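Local coordinates for protein ChiX (PDB 5OPZ) that cleaves peptidoglycan as a zinc-dependent L-Ala D-Glu endopeptidase and is required for chitinase secretion by Serratia marcescens, at residues Val102-Ala105 against Ala106-Cys109; Asp93-Ala96 against Gln97-Val100; Arg69-Leu73 against Thr74-Val78; Arg57-Arg61 against Ala62-Gln66; Ile12-Thr15 against Ala16-Glu19. All blocks are in the same frame, centred on the assembly; numbering follows the deposited sequence. Where two conformers were deposited one is given.

Overall arrangement
All five contacts are local, joining residues a few positions apart. Interactions 1 and 2 follow each other along helix 92-109, about 14 Å between centres, both partly buried: in interaction 2 Tyr95 and Ile98 pack apolar surface toward strand 77-82, whereas interaction 1 adds a salt bridge between exposed side chains. Interaction 3 is the buried one, a turn entering strand 77-82 that combines an arginine-histidine stack with a zinc ligand. Interaction 4 adjoins it in sequence but lies at the surface, where backbone bonds end helix 53-62. Interaction 5, also at the surface, starts helix 15-21, about 30 Å from interaction 4 between centres.

Interaction 1. Residues Val102-Ala105 against Ala106-Cys109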
loop_
_atom_site.group_PDB
_atom_site.type_symbol
_atom_site.label_atom_id
_atom_site.label_comp_id
_atom_site.label_asym_id
_atom_site.label_seq_id
_atom_site.Cartn_x
_atom_site.Cartn_y
_atom_site.Cartn_z
ATOM N N VAL A 102 8.280 0.072 4.427
ATOM C CA VAL A 102 7.220 -0.745 4.937
ATOM C C VAL A 102 7.756 -1.915 5.723
ATOM O O VAL A 102 7.216 -2.214 6.805
ATOM C CB VAL A 102 6.239 -1.196 3.839
ATOM C CG1 VAL A 102 5.213 -2.176 4.411
ATOM C CG2 VAL A 102 5.559 -0.008 3.223
ATOM N N ARG A 103 8.782 -2.574 5.212
ATOM C CA ARG A 103 9.372 -3.726 5.911
ATOM C C ARG A 103 9.977 -3.336 7.240
ATOM O O ARG A 103 9.835 -4.062 8.224
ATOM C CB ARG A 103 10.474 -4.330 5.018
ATOM C CG ARG A 103 11.036 -5.695 5.278
ATOM C CD ARG A 103 11.917 -6.245 4.125
ATOM N NE ARG A 103 11.285 -6.328 2.813
ATOM C CZ ARG A 103 11.604 -5.629 1.705
ATOM N NH1 ARG A 103 12.582 -4.712 1.646
ATOM N NH2 ARG A 103 10.919 -5.885 0.594
ATOM N N ARG A 104 10.581 -2.169 7.320
ATOM C CA ARG A 104 11.151 -1.703 8.592
ATOM C C ARG A 104 10.012 -1.389 9.559
ATOM O O ARG A 104 10.027 -1.836 10.718
ATOM C CB ARG A 104 12.000 -0.463 8.387
ATOM C CG ARG A 104 12.470 0.194 9.667
ATOM C CD ARG A 104 13.225 1.479 9.423
ATOM N NE ARG A 104 13.367 2.194 10.673
ATOM C CZ ARG A 104 13.904 3.402 10.799
ATOM N NH1 ARG A 104 14.378 4.043 9.742
ATOM N NH2 ARG A 104 13.977 3.964 11.988
ATOM N N ALA A 105 9.005 -0.615 9.140
ATOM C CA ALA A 105 7.855 -0.364 9.990
ATOM C C ALA A 105 7.186 -1.634 10.473
ATOM O O ALA A 105 6.780 -1.727 11.656
ATOM C CB ALA A 105 6.851 0.545 9.288
ATOM N N ALA A 106 6.959 -2.546 9.540
ATOM C CA ALA A 106 6.313 -3.778 9.879
ATOM C C ALA A 106 7.057 -4.505 10.970
ATOM O O ALA A 106 6.460 -4.998 11.946
ATOM C CB ALA A 106 6.147 -4.627 8.632
ATOM N N ARG A 107 8.357 -4.637 10.800
ATOM C CA ARG A 107 9.196 -5.295 11.764
ATOM C C ARG A 107 9.130 -4.652 13.132
ATOM O O ARG A 107 8.978 -5.328 14.166
ATOM C CB ARG A 107 10.632 -5.247 11.255
ATOM C CG ARG A 107 11.570 -6.169 11.988
ATOM C CD ARG A 107 12.875 -6.323 11.222
ATOM N NE ARG A 107 13.601 -5.079 10.996
ATOM C CZ ARG A 107 13.759 -4.527 9.799
ATOM N NH1 ARG A 107 13.241 -5.106 8.731
ATOM N NH2 ARG A 107 14.455 -3.410 9.663
ATOM N N GLU A 108 9.219 -3.336 13.147
ATOM C CA GLU A 108 9.130 -2.601 14.400
ATOM C C GLU A 108 7.803 -2.872 15.113
ATOM O O GLU A 108 7.776 -2.902 16.337
ATOM C CB GLU A 108 9.305 -1.119 14.134
ATOM C CG GLU A 108 10.758 -0.761 13.833
ATOM C CD GLU A 108 10.951 0.676 13.494
ATOM O OE1 GLU A 108 9.957 1.433 13.602
ATOM O OE2 GLU A 108 12.080 0.996 13.100
ATOM N N CYS A 109 6.721 -3.047 14.345
ATOM C CA CYS A 109 5.390 -3.293 14.912
ATOM C C CYS A 109 5.104 -4.741 15.202
ATOM O O CYS A 109 4.048 -5.062 15.764
ATOM C CB CYS A 109 4.292 -2.767 13.970
ATOM S SG CYS A 109 4.289 -0.971 13.763
#
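Arg104 reaches along the helix to Glu108, four residues on, and its chain can be followed outward atom by atom. Arg104 CB lies 4.0 Å from Arg107 NH2, the Arg107 guanidinium having folded back so that one face rests over CA of Arg104. At the next step Arg104 CG passes 3.5 Å from Glu108 OE2, with Arg104 CD a little farther from the same oxygen. NE then makes the decisive contact, a salt bridge in which Arg104 NE donates to Glu108 OE2 over 3.0 Å, almost straight at 170°. The oxygen sits at the guanidinium edge, in its plane, but the bond meets the carboxylate on its syn side and 34° out of the carboxylate plane. An extended arginine, with CG opposite the backbone N (chi1 172°), puts NE beside the acid. This is the i to i+4 pairing of an alpha helix, here in the C-terminal half of helix 92-109, where Ala106 N to Val102 O (2.8 Å) and Glu108 N to Arg104 O (3.0 Å) carry the regular backbone ladder. The buried flank is apolar: Ala105 touches Leu35 of helix 27-39, while Val102 and Ala106 touch Val113 of strand 113-115. Glu108 divides its carboxylate, since OE1 is hydrogen-bonded to the hydroxyl of Tyr39, and the same tyrosine ring forms a cation-pi contact with Arg104. Bent at chi3, Arg107 brings NH1 to within 4.1 Å of CG of Arg103, whose own guanidinium is engaged in a salt bridge with Glu118.

Interaction 2. Residues Asp93-Ala96 against Gln97-Val100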
loop_
_atom_site.group_PDB
_atom_site.type_symbol
_atom_site.label_atom_id
_atom_site.label_comp_id
_atom_site.label_asym_id
_atom_site.label_seq_id
_atom_site.Cartn_x
_atom_site.Cartn_y
_atom_site.Cartn_z
ATOM N N ASP A 93 11.701 0.909 -9.141
ATOM C CA ASP A 93 12.640 1.222 -8.086
ATOM C C ASP A 93 12.051 2.049 -6.963
ATOM O O ASP A 93 12.428 1.889 -5.803
ATOM C CB ASP A 93 13.936 1.880 -8.620
ATOM C CG ASP A 93 14.919 0.873 -9.056
ATOM O OD1 ASP A 93 15.070 -0.113 -8.330
ATOM O OD2 ASP A 93 15.509 1.064 -10.123
ATOM N N TYR A 94 11.099 2.911 -7.290
ATOM C CA TYR A 94 10.436 3.705 -6.268
ATOM C C TYR A 94 9.670 2.805 -5.288
ATOM O O TYR A 94 9.710 3.007 -4.074
ATOM C CB TYR A 94 9.499 4.733 -6.885
ATOM C CG TYR A 94 10.151 5.883 -7.645
ATOM C CD1 TYR A 94 11.030 6.728 -6.998
ATOM C CD2 TYR A 94 9.824 6.168 -8.936
ATOM C CE1 TYR A 94 11.605 7.784 -7.621
ATOM C CE2 TYR A 94 10.411 7.220 -9.615
ATOM C CZ TYR A 94 11.316 8.014 -8.953
ATOM O OH TYR A 94 11.840 9.083 -9.623
ATOM N N TYR A 95 8.978 1.814 -5.847
ATOM C CA TYR A 95 8.218 0.861 -5.034
ATOM C C TYR A 95 9.127 -0.034 -4.227
ATOM O O TYR A 95 8.806 -0.369 -3.077
ATOM C CB TYR A 95 7.262 0.034 -5.945
ATOM C CG TYR A 95 6.248 0.965 -6.533
ATOM C CD1 TYR A 95 6.522 1.683 -7.700
ATOM C CD2 TYR A 95 5.075 1.262 -5.859
ATOM C CE1 TYR A 95 5.685 2.660 -8.139
ATOM C CE2 TYR A 95 4.204 2.196 -6.325
ATOM C CZ TYR A 95 4.520 2.926 -7.475
ATOM O OH TYR A 95 3.667 3.944 -7.867
ATOM N N ALA A 96 10.299 -0.387 -4.758
ATOM C CA ALA A 96 11.285 -1.134 -3.955
ATOM C C ALA A 96 11.721 -0.332 -2.727
ATOM O O ALA A 96 11.901 -0.892 -1.634
ATOM C CB ALA A 96 12.451 -1.589 -4.800
ATOM N N GLN A 97 11.883 0.970 -2.932
ATOM C CA GLN A 97 12.284 1.815 -1.807
ATOM C C GLN A 97 11.189 1.977 -0.809
ATOM O O GLN A 97 11.461 1.994 0.398
ATOM C CB GLN A 97 12.766 3.168 -2.316
ATOM C CG GLN A 97 14.083 3.098 -3.077
ATOM C CD GLN A 97 14.660 4.455 -3.388
ATOM O OE1 GLN A 97 15.062 5.148 -2.489
ATOM N NE2 GLN A 97 14.709 4.818 -4.670
ATOM N N ILE A 98 9.971 2.167 -1.301
ATOM C CA ILE A 98 8.812 2.192 -0.405
ATOM C C ILE A 98 8.762 0.902 0.422
ATOM O O ILE A 98 8.482 0.944 1.639
ATOM C CB ILE A 98 7.473 2.469 -1.118
ATOM C CG1 ILE A 98 7.514 3.852 -1.740
ATOM C CG2 ILE A 98 6.287 2.303 -0.176
ATOM C CD1 ILE A 98 6.519 4.029 -2.856
ATOM N N ALA A 99 8.956 -0.243 -0.220
ATOM C CA ALA A 99 8.875 -1.509 0.482
ATOM C C ALA A 99 9.958 -1.641 1.546
ATOM O O ALA A 99 9.714 -2.320 2.528
ATOM C CB ALA A 99 8.924 -2.667 -0.491
ATOM N N VAL A 100 11.137 -1.033 1.375
ATOM C CA VAL A 100 12.151 -1.027 2.464
ATOM C C VAL A 100 11.533 -0.386 3.715
ATOM O O VAL A 100 11.703 -0.884 4.843
ATOM C CB VAL A 100 13.420 -0.269 2.060
ATOM C CG1 VAL A 100 14.347 0.038 3.211
ATOM C CG2 VAL A 100 14.135 -1.078 1.010
#
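Tyr95 and Ile98 meet three residues apart on the inner side of the helix, the isoleucine tip approaching the phenol ring obliquely. CD2 of the Tyr95 ring comes within 4.3 Å of CD1 of Ile98, a loose apolar touch. Ile98 reaches there through CG1, which sits beside its own backbone N (chi1 -63°) and passes 3.3 Å from the carbonyl O of Tyr94; CD1 continues over that peptide, so the branch lies against the preceding turn. The Tyr95 hydroxyl points beyond the helix and is hydrogen-bonded to Ser89 O and Ala82 N, which fixes the far end of the ring. On the outer side Gln97 runs back toward Asp93, its CG 3.4 Å from Asp93 O, while Val100 sets CG2 3.5 Å from Ala96 O. Beneath the side chains runs an unbroken ladder, with Ile98 N to Tyr94 O at 2.9 Å and 165° and Ala99 N to Tyr95 O at 2.9 Å. Tyr94 and Ile98 both touch Ala82, and Tyr95 packs on Val80 and Val81. The arrangement is that of an amphipathic alpha helix, the first half of helix 92-109, laid by its apolar side against strand 77-82 of the antiparallel sheet.

Interaction 3. Residues Arg69-Leu73 against Thr74-Val78; sequences RSRHL and TGHAV. With ZN (zinc ion), chain C.
Two bends in the Arg71 chain, at chi2 (-109°) and chi3 (74°), fold its guanidinium back over the ring of His76. The two groups stack flat, their planes 3° apart and their centres 3.9 Å apart, with NH2 of Arg71 above the middle of the imidazole. The backbone closes the same turn, His76 N donating to Arg71 O over 2.9 Å. Thr74 braces the edge: its OG1 is 2.7 Å from His76 ND1, in a hydrogen bond that either may donate, and a water links that hydroxyl to Arg71 NE. The remaining nitrogens of the arginine are held by carbonyls, NH1 by Leu130 O and NH2 by Tyr135 O, so the flat group has little freedom to rotate. Gly75, at positive phi, carries the chain through the turn into strand 77-82.

On the other side of the turn, the His72 ring receives the CB of Ala77 squarely over one face, a CH-pi contact 3.7 Å from the centroid. Ser70 makes an ST turn just before the zinc ligand, its OG accepting from His72 N over 2.9 Å, and a second water bridges His72 O and Ala77 O. His72 NE2 binds the zinc ion at 2.1 Å, and Asp79 and His127 complete the protein ligands. With ND1 bonded to Gly49 O, the ring is fixed at both nitrogens; this second-shell carbonyl would be expected to orient the imidazole and make it a stronger donor to the metal.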
loop_
_atom_site.group_PDB
_atom_site.type_symbol
_atom_site.label_atom_id
_atom_site.label_comp_id
_atom_site.label_asym_id
_atom_site.label_seq_id
_atom_site.Cartn_x
_atom_site.Cartn_y
_atom_site.Cartn_z
ATOM N N ARG A 69 -12.634 -12.879 -3.734
ATOM C CA ARG A 69 -11.956 -12.798 -2.453
ATOM C C ARG A 69 -10.729 -11.915 -2.639
ATOM O O ARG A 69 -9.831 -12.200 -3.437
ATOM C CB ARG A 69 -11.569 -14.195 -1.977
ATOM C CG ARG A 69 -10.939 -14.264 -0.580
ATOM C CD ARG A 69 -10.782 -15.755 -0.191
ATOM N NE ARG A 69 -9.467 -16.212 0.282
ATOM C CZ ARG A 69 -9.168 -16.656 1.506
ATOM N NH1 ARG A 69 -10.053 -16.647 2.507
ATOM N NH2 ARG A 69 -7.931 -17.092 1.756
ATOM N N SER A 70 -10.728 -10.787 -1.974
ATOM C CA SER A 70 -9.576 -9.871 -2.001
ATOM C C SER A 70 -9.348 -9.337 -0.614
ATOM O O SER A 70 -10.306 -8.944 0.075
ATOM C CB SER A 70 -9.828 -8.686 -2.925
ATOM O OG SER A 70 -8.908 -7.630 -2.713
ATOM N N ARG A 71 -8.091 -9.225 -0.240
ATOM C CA ARG A 71 -7.747 -8.595 1.029
ATOM C C ARG A 71 -8.181 -7.134 1.052
ATOM O O ARG A 71 -8.368 -6.560 2.101
ATOM C CB ARG A 71 -6.269 -8.736 1.291
ATOM C CG ARG A 71 -5.756 -10.164 1.440
ATOM C CD ARG A 71 -5.368 -10.495 2.873
ATOM N NE ARG A 71 -6.536 -10.670 3.710
ATOM C CZ ARG A 71 -6.470 -10.990 4.982
ATOM N NH1 ARG A 71 -5.297 -11.068 5.595
ATOM N NH2 ARG A 71 -7.576 -11.267 5.645
ATOM N N HIS A 72 -8.362 -6.495 -0.114
ATOM C CA HIS A 72 -8.833 -5.128 -0.082
ATOM C C HIS A 72 -10.257 -4.951 0.387
ATOM O O HIS A 72 -10.606 -3.878 0.851
ATOM C CB HIS A 72 -8.738 -4.475 -1.458
ATOM C CG HIS A 72 -7.358 -4.101 -1.900
ATOM N ND1 HIS A 72 -6.779 -2.888 -1.593
ATOM C CD2 HIS A 72 -6.446 -4.751 -2.671
ATOM C CE1 HIS A 72 -5.576 -2.806 -2.120
ATOM N NE2 HIS A 72 -5.352 -3.916 -2.791
ATOM N N LEU A 73 -11.083 -5.989 0.210
ATOM C CA LEU A 73 -12.467 -5.881 0.584
ATOM C C LEU A 73 -12.714 -5.774 2.065
ATOM O O LEU A 73 -13.696 -5.179 2.477
ATOM C CB LEU A 73 -13.247 -7.104 0.073
ATOM C CG LEU A 73 -13.443 -7.193 -1.440
ATOM C CD1 LEU A 73 -14.127 -8.482 -1.816
ATOM C CD2 LEU A 73 -14.260 -6.044 -1.931
ATOM N N THR A 74 -11.822 -6.375 2.845
ATOM C CA THR A 74 -12.008 -6.535 4.276
ATOM C C THR A 74 -11.136 -5.552 5.078
ATOM O O THR A 74 -11.180 -5.555 6.281
ATOM C CB THR A 74 -11.662 -7.979 4.652
ATOM O OG1 THR A 74 -10.365 -8.285 4.116
ATOM C CG2 THR A 74 -12.685 -8.972 4.136
ATOM N N GLY A 75 -10.370 -4.691 4.411
ATOM C CA GLY A 75 -9.494 -3.765 5.080
ATOM C C GLY A 75 -8.069 -4.224 5.269
ATOM O O GLY A 75 -7.314 -3.580 5.976
ATOM N N HIS A 76 -7.672 -5.342 4.649
ATOM C CA HIS A 76 -6.370 -5.947 4.922
ATOM C C HIS A 76 -5.285 -5.602 3.876
ATOM O O HIS A 76 -4.192 -6.216 3.935
ATOM C CB HIS A 76 -6.484 -7.455 5.105
ATOM C CG HIS A 76 -7.315 -7.864 6.275
ATOM N ND1 HIS A 76 -8.685 -7.977 6.208
ATOM C CD2 HIS A 76 -6.968 -8.232 7.532
ATOM C CE1 HIS A 76 -9.140 -8.395 7.372
ATOM N NE2 HIS A 76 -8.125 -8.539 8.197
ATOM N N ALA A 77 -5.546 -4.670 2.957
ATOM C CA ALA A 77 -4.551 -4.350 1.944
ATOM C C ALA A 77 -4.620 -2.906 1.536
ATOM O O ALA A 77 -5.647 -2.253 1.648
ATOM C CB ALA A 77 -4.767 -5.243 0.736
ATOM N N VAL A 78 -3.492 -2.402 1.063
ATOM C CA VAL A 78 -3.388 -1.090 0.431
ATOM C C VAL A 78 -2.573 -1.232 -0.845
ATOM O O VAL A 78 -1.656 -2.061 -0.920
ATOM C CB VAL A 78 -2.737 -0.028 1.351
ATOM C CG1 VAL A 78 -3.611 0.193 2.581
ATOM C CG2 VAL A 78 -1.346 -0.424 1.754
HETATM ZN ZN ZN C . -3.736 -4.300 -4.105
HETATM O O HOH W 1 -9.383 -10.740 3.418
HETATM O O HOH W 2 -8.277 -2.848 2.479
#

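Interaction 4. Residues Arg57-Arg61 against Ala62-Gln66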
loop_
_atom_site.group_PDB
_atom_site.type_symbol
_atom_site.label_atom_id
_atom_site.label_comp_id
_atom_site.label_asym_id
_atom_site.label_seq_id
_atom_site.Cartn_x
_atom_site.Cartn_y
_atom_site.Cartn_z
ATOM N N ARG A 57 -15.856 -7.175 -8.366
ATOM C CA ARG A 57 -16.581 -7.928 -9.393
ATOM C C ARG A 57 -16.197 -7.454 -10.796
ATOM O O ARG A 57 -16.064 -8.270 -11.700
ATOM C CB ARG A 57 -18.069 -7.709 -9.145
ATOM C CG ARG A 57 -18.978 -8.316 -10.181
ATOM C CD ARG A 57 -20.422 -8.201 -9.809
ATOM N NE ARG A 57 -20.723 -8.799 -8.490
ATOM C CZ ARG A 57 -21.036 -8.152 -7.363
ATOM N NH1 ARG A 57 -21.217 -6.844 -7.342
ATOM N NH2 ARG A 57 -21.198 -8.843 -6.240
ATOM N N GLU A 58 -16.028 -6.141 -10.943
ATOM C CA GLU A 58 -15.554 -5.604 -12.195
ATOM C C GLU A 58 -14.153 -6.113 -12.579
ATOM O O GLU A 58 -13.931 -6.435 -13.767
ATOM C CB GLU A 58 -15.592 -4.085 -12.153
ATOM C CG GLU A 58 -15.159 -3.276 -13.373
ATOM C CD GLU A 58 -14.959 -1.787 -13.055
ATOM O OE1 GLU A 58 -15.068 -1.353 -11.888
ATOM O OE2 GLU A 58 -14.706 -1.052 -14.000
ATOM N N MET A 59 -13.249 -6.224 -11.616
ATOM C CA MET A 59 -11.937 -6.764 -11.889
ATOM C C MET A 59 -11.976 -8.213 -12.329
ATOM O O MET A 59 -11.222 -8.609 -13.217
ATOM C CB MET A 59 -11.061 -6.609 -10.667
ATOM C CG MET A 59 -10.723 -5.166 -10.359
ATOM S SD MET A 59 -9.924 -4.908 -8.791
ATOM C CE MET A 59 -8.362 -5.751 -9.125
ATOM N N VAL A 60 -12.851 -8.995 -11.673
ATOM C CA VAL A 60 -13.010 -10.394 -12.032
ATOM C C VAL A 60 -13.582 -10.509 -13.454
ATOM O O VAL A 60 -13.098 -11.305 -14.257
ATOM C CB VAL A 60 -13.881 -11.138 -11.025
ATOM C CG1 VAL A 60 -14.199 -12.546 -11.515
ATOM C CG2 VAL A 60 -13.152 -11.167 -9.696
ATOM N N ARG A 61 -14.617 -9.726 -13.765
ATOM C CA ARG A 61 -15.180 -9.753 -15.147
ATOM C C ARG A 61 -14.155 -9.393 -16.193
ATOM O O ARG A 61 -14.185 -9.971 -17.297
ATOM C CB ARG A 61 -16.325 -8.768 -15.337
ATOM C CG ARG A 61 -17.594 -9.200 -14.648
ATOM C CD ARG A 61 -18.672 -8.125 -14.588
ATOM N NE ARG A 61 -19.981 -8.638 -14.168
ATOM C CZ ARG A 61 -20.954 -7.874 -13.659
ATOM N NH1 ARG A 61 -20.728 -6.557 -13.538
ATOM N NH2 ARG A 61 -22.153 -8.387 -13.335
ATOM N N ALA A 62 -13.299 -8.408 -15.900
ATOM C CA ALA A 62 -12.330 -7.917 -16.866
ATOM C C ALA A 62 -11.054 -8.753 -16.896
ATOM O O ALA A 62 -10.316 -8.664 -17.845
ATOM C CB ALA A 62 -12.018 -6.483 -16.512
ATOM N N GLY A 63 -10.836 -9.603 -15.880
ATOM C CA GLY A 63 -9.729 -10.501 -15.855
ATOM C C GLY A 63 -8.515 -10.058 -15.089
ATOM O O GLY A 63 -7.519 -10.740 -15.125
ATOM N N SER A 64 -8.597 -8.964 -14.321
ATOM C CA SER A 64 -7.445 -8.531 -13.569
ATOM C C SER A 64 -7.410 -9.137 -12.146
ATOM O O SER A 64 -6.425 -8.902 -11.438
ATOM C CB SER A 64 -7.309 -7.015 -13.583
ATOM O OG SER A 64 -8.498 -6.362 -13.302
ATOM N N SER A 65 -8.428 -9.925 -11.776
ATOM C CA SER A 65 -8.330 -10.813 -10.635
ATOM C C SER A 65 -9.044 -12.095 -10.973
ATOM O O SER A 65 -9.971 -12.093 -11.782
ATOM C CB SER A 65 -8.928 -10.167 -9.395
ATOM O OG SER A 65 -9.010 -11.060 -8.322
ATOM N N GLN A 66 -8.590 -13.208 -10.391
ATOM C CA GLN A 66 -9.338 -14.441 -10.574
ATOM C C GLN A 66 -10.512 -14.636 -9.622
ATOM O O GLN A 66 -11.414 -15.413 -9.918
ATOM C CB GLN A 66 -8.390 -15.648 -10.546
ATOM C CG GLN A 66 -7.614 -15.778 -11.843
ATOM C CD GLN A 66 -6.932 -17.113 -11.974
ATOM O OE1 GLN A 66 -6.302 -17.597 -11.026
ATOM N NE2 GLN A 66 -7.051 -17.721 -13.134
HETATM O O HOH W 3 -11.270 -13.351 -13.964
#
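Met59 overlaps Ser64 across the end of helix 53-62, its CB 3.7 Å from the serine OG and its CG a little beyond. The chain reverses here in a Schellman motif: Gly63, at positive phi (97°), is the C-prime residue, Ser64 N donates to Met59 O over 2.9 Å, and Gly63 N makes a weak bond to Val60 O. The carbonyl of Met59 gathers several donors at once, since Gly63 N and Ser65 N also reach it in weak bonds, the latter at 3.4 Å. With chi1 at 47°, the Ser64 hydroxyl stands between its own N and carbonyl carbon, on the side facing Met59. Before the turn the last regular rung is Ala62 N to Glu58 O, 3.0 Å long. Beyond it the chain comes back alongside Val60, whose CG2 approaches CB of Ser65 to 4.4 Å, while OG of Ser65 is hydrogen-bonded to Thr67 O. The site lies at the surface, although the side chain of Met59 is about 7 Å from the zinc ion. Where the returning chain meets the helix, Val60 CA points a C-H at Ser65 O, 3.5 Å away and nearly straight at 174°, and one water donates to both Val60 O and Ser65 O.

Interaction 5. Residues Ile12-Thr15 against Ala16-Glu19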
loop_
_atom_site.group_PDB
_atom_site.type_symbol
_atom_site.label_atom_id
_atom_site.label_comp_id
_atom_site.label_asym_id
_atom_site.label_seq_id
_atom_site.Cartn_x
_atom_site.Cartn_y
_atom_site.Cartn_z
ATOM N N ILE A 12 9.363 16.125 1.788
ATOM C CA ILE A 12 8.077 15.905 1.102
ATOM C C ILE A 12 7.468 14.581 1.569
ATOM O O ILE A 12 8.092 13.541 1.452
ATOM C CB ILE A 12 8.217 15.885 -0.419
ATOM C CG1 ILE A 12 8.687 17.248 -0.901
ATOM C CG2 ILE A 12 6.888 15.530 -1.054
ATOM C CD1 ILE A 12 9.177 17.227 -2.334
ATOM N N ARG A 13 6.289 14.666 2.207
ATOM C CA ARG A 13 5.541 13.484 2.668
ATOM C C ARG A 13 4.063 13.750 2.393
ATOM O O ARG A 13 3.565 14.854 2.636
ATOM C CB ARG A 13 5.763 13.221 4.167
ATOM C CG ARG A 13 7.126 12.726 4.540
ATOM C CD ARG A 13 7.225 12.337 5.994
ATOM N NE ARG A 13 8.541 11.810 6.312
ATOM C CZ ARG A 13 9.589 12.531 6.729
ATOM N NH1 ARG A 13 9.544 13.859 6.832
ATOM N NH2 ARG A 13 10.737 11.908 7.013
ATOM N N PHE A 14 3.346 12.729 1.906
ATOM C CA PHE A 14 1.892 12.840 1.624
ATOM C C PHE A 14 1.030 12.263 2.742
ATOM O O PHE A 14 0.219 11.382 2.567
ATOM C CB PHE A 14 1.527 12.212 0.252
ATOM C CG PHE A 14 2.007 13.032 -0.886
ATOM C CD1 PHE A 14 3.310 12.935 -1.355
ATOM C CD2 PHE A 14 1.164 14.010 -1.408
ATOM C CE1 PHE A 14 3.752 13.785 -2.351
ATOM C CE2 PHE A 14 1.600 14.852 -2.422
ATOM C CZ PHE A 14 2.908 14.735 -2.876
ATOM N N THR A 15 1.224 12.806 3.930
ATOM C CA THR A 15 0.553 12.340 5.140
ATOM C C THR A 15 -0.932 12.454 5.020
ATOM O O THR A 15 -1.647 11.478 5.268
ATOM C CB THR A 15 1.050 13.116 6.371
ATOM O OG1 THR A 15 2.474 13.022 6.398
ATOM C CG2 THR A 15 0.489 12.573 7.667
ATOM N N ALA A 16 -1.435 13.645 4.747
ATOM C CA ALA A 16 -2.861 13.878 4.811
ATOM C C ALA A 16 -3.603 13.072 3.729
ATOM O O ALA A 16 -4.657 12.455 4.016
ATOM C CB ALA A 16 -3.172 15.358 4.711
ATOM N N ARG A 17 -3.056 13.031 2.508
ATOM C CA ARG A 17 -3.629 12.255 1.441
ATOM C C ARG A 17 -3.716 10.788 1.804
ATOM O O ARG A 17 -4.718 10.126 1.548
ATOM C CB ARG A 17 -2.816 12.444 0.179
ATOM C CG ARG A 17 -3.583 12.089 -1.056
ATOM C CD ARG A 17 -2.777 12.397 -2.295
ATOM N NE ARG A 17 -2.595 13.831 -2.506
ATOM C CZ ARG A 17 -2.140 14.376 -3.628
ATOM N NH1 ARG A 17 -1.797 13.604 -4.656
ATOM N NH2 ARG A 17 -2.034 15.702 -3.730
ATOM N N SER A 18 -2.645 10.260 2.376
ATOM C CA SER A 18 -2.561 8.857 2.721
ATOM C C SER A 18 -3.539 8.517 3.830
ATOM O O SER A 18 -4.244 7.519 3.758
ATOM C CB SER A 18 -1.175 8.500 3.222
ATOM O OG SER A 18 -0.235 8.563 2.177
ATOM N N GLU A 19 -3.593 9.360 4.859
ATOM C CA GLU A 19 -4.483 9.137 6.011
ATOM C C GLU A 19 -5.936 9.076 5.568
ATOM O O GLU A 19 -6.705 8.206 6.017
ATOM C CB GLU A 19 -4.176 10.158 7.118
ATOM C CG GLU A 19 -2.724 9.925 7.641
ATOM C CD GLU A 19 -2.291 10.716 8.858
ATOM O OE1 GLU A 19 -2.943 11.741 9.153
ATOM O OE2 GLU A 19 -1.302 10.273 9.510
#
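The backbone passes from an extended run into helix 15-21 at Phe14, which occupies the N-cap position, and its carbonyl O takes the first regular bond of the helix, from Ser18 N at 3.1 Å. That carbonyl is gripped twice: Ser18 OG also donates to Phe14 O, over 2.9 Å, and the two donors arrive from opposite faces of the carbonyl plane. A chi1 of -69° sets the serine hydroxyl beside its own backbone N, which directs it toward the N-terminal end of the helix, onto Phe14 O. Glu19 N to Thr15 O, 2.9 Å, is the next rung.

At the same end of the helix, Phe14 and Arg17 run side by side in the same direction. One face of the Arg17 guanidinium rests over the CD2-CE2 side of the phenyl ring, with Arg17 NE 3.9 Å from Phe14 CD2, and the two planes are inclined at 60°, so the groups meet at a slant instead of lying flat. Both side chains also touch Met83, and Phe14 packs on Pro43, while Arg17 and Ser18 reach Ser45 of strand 44-48; the contact thus sets the start of helix 15-21 beside an outer strand of the sheet. On the neighbouring side of the helix Thr15 and Glu19 are likewise aligned. Glu19 OE2 has its strong partner in a salt bridge with Arg34, and within this turn the same oxygen lies 3.4 Å from the methyl CG2 of Thr15.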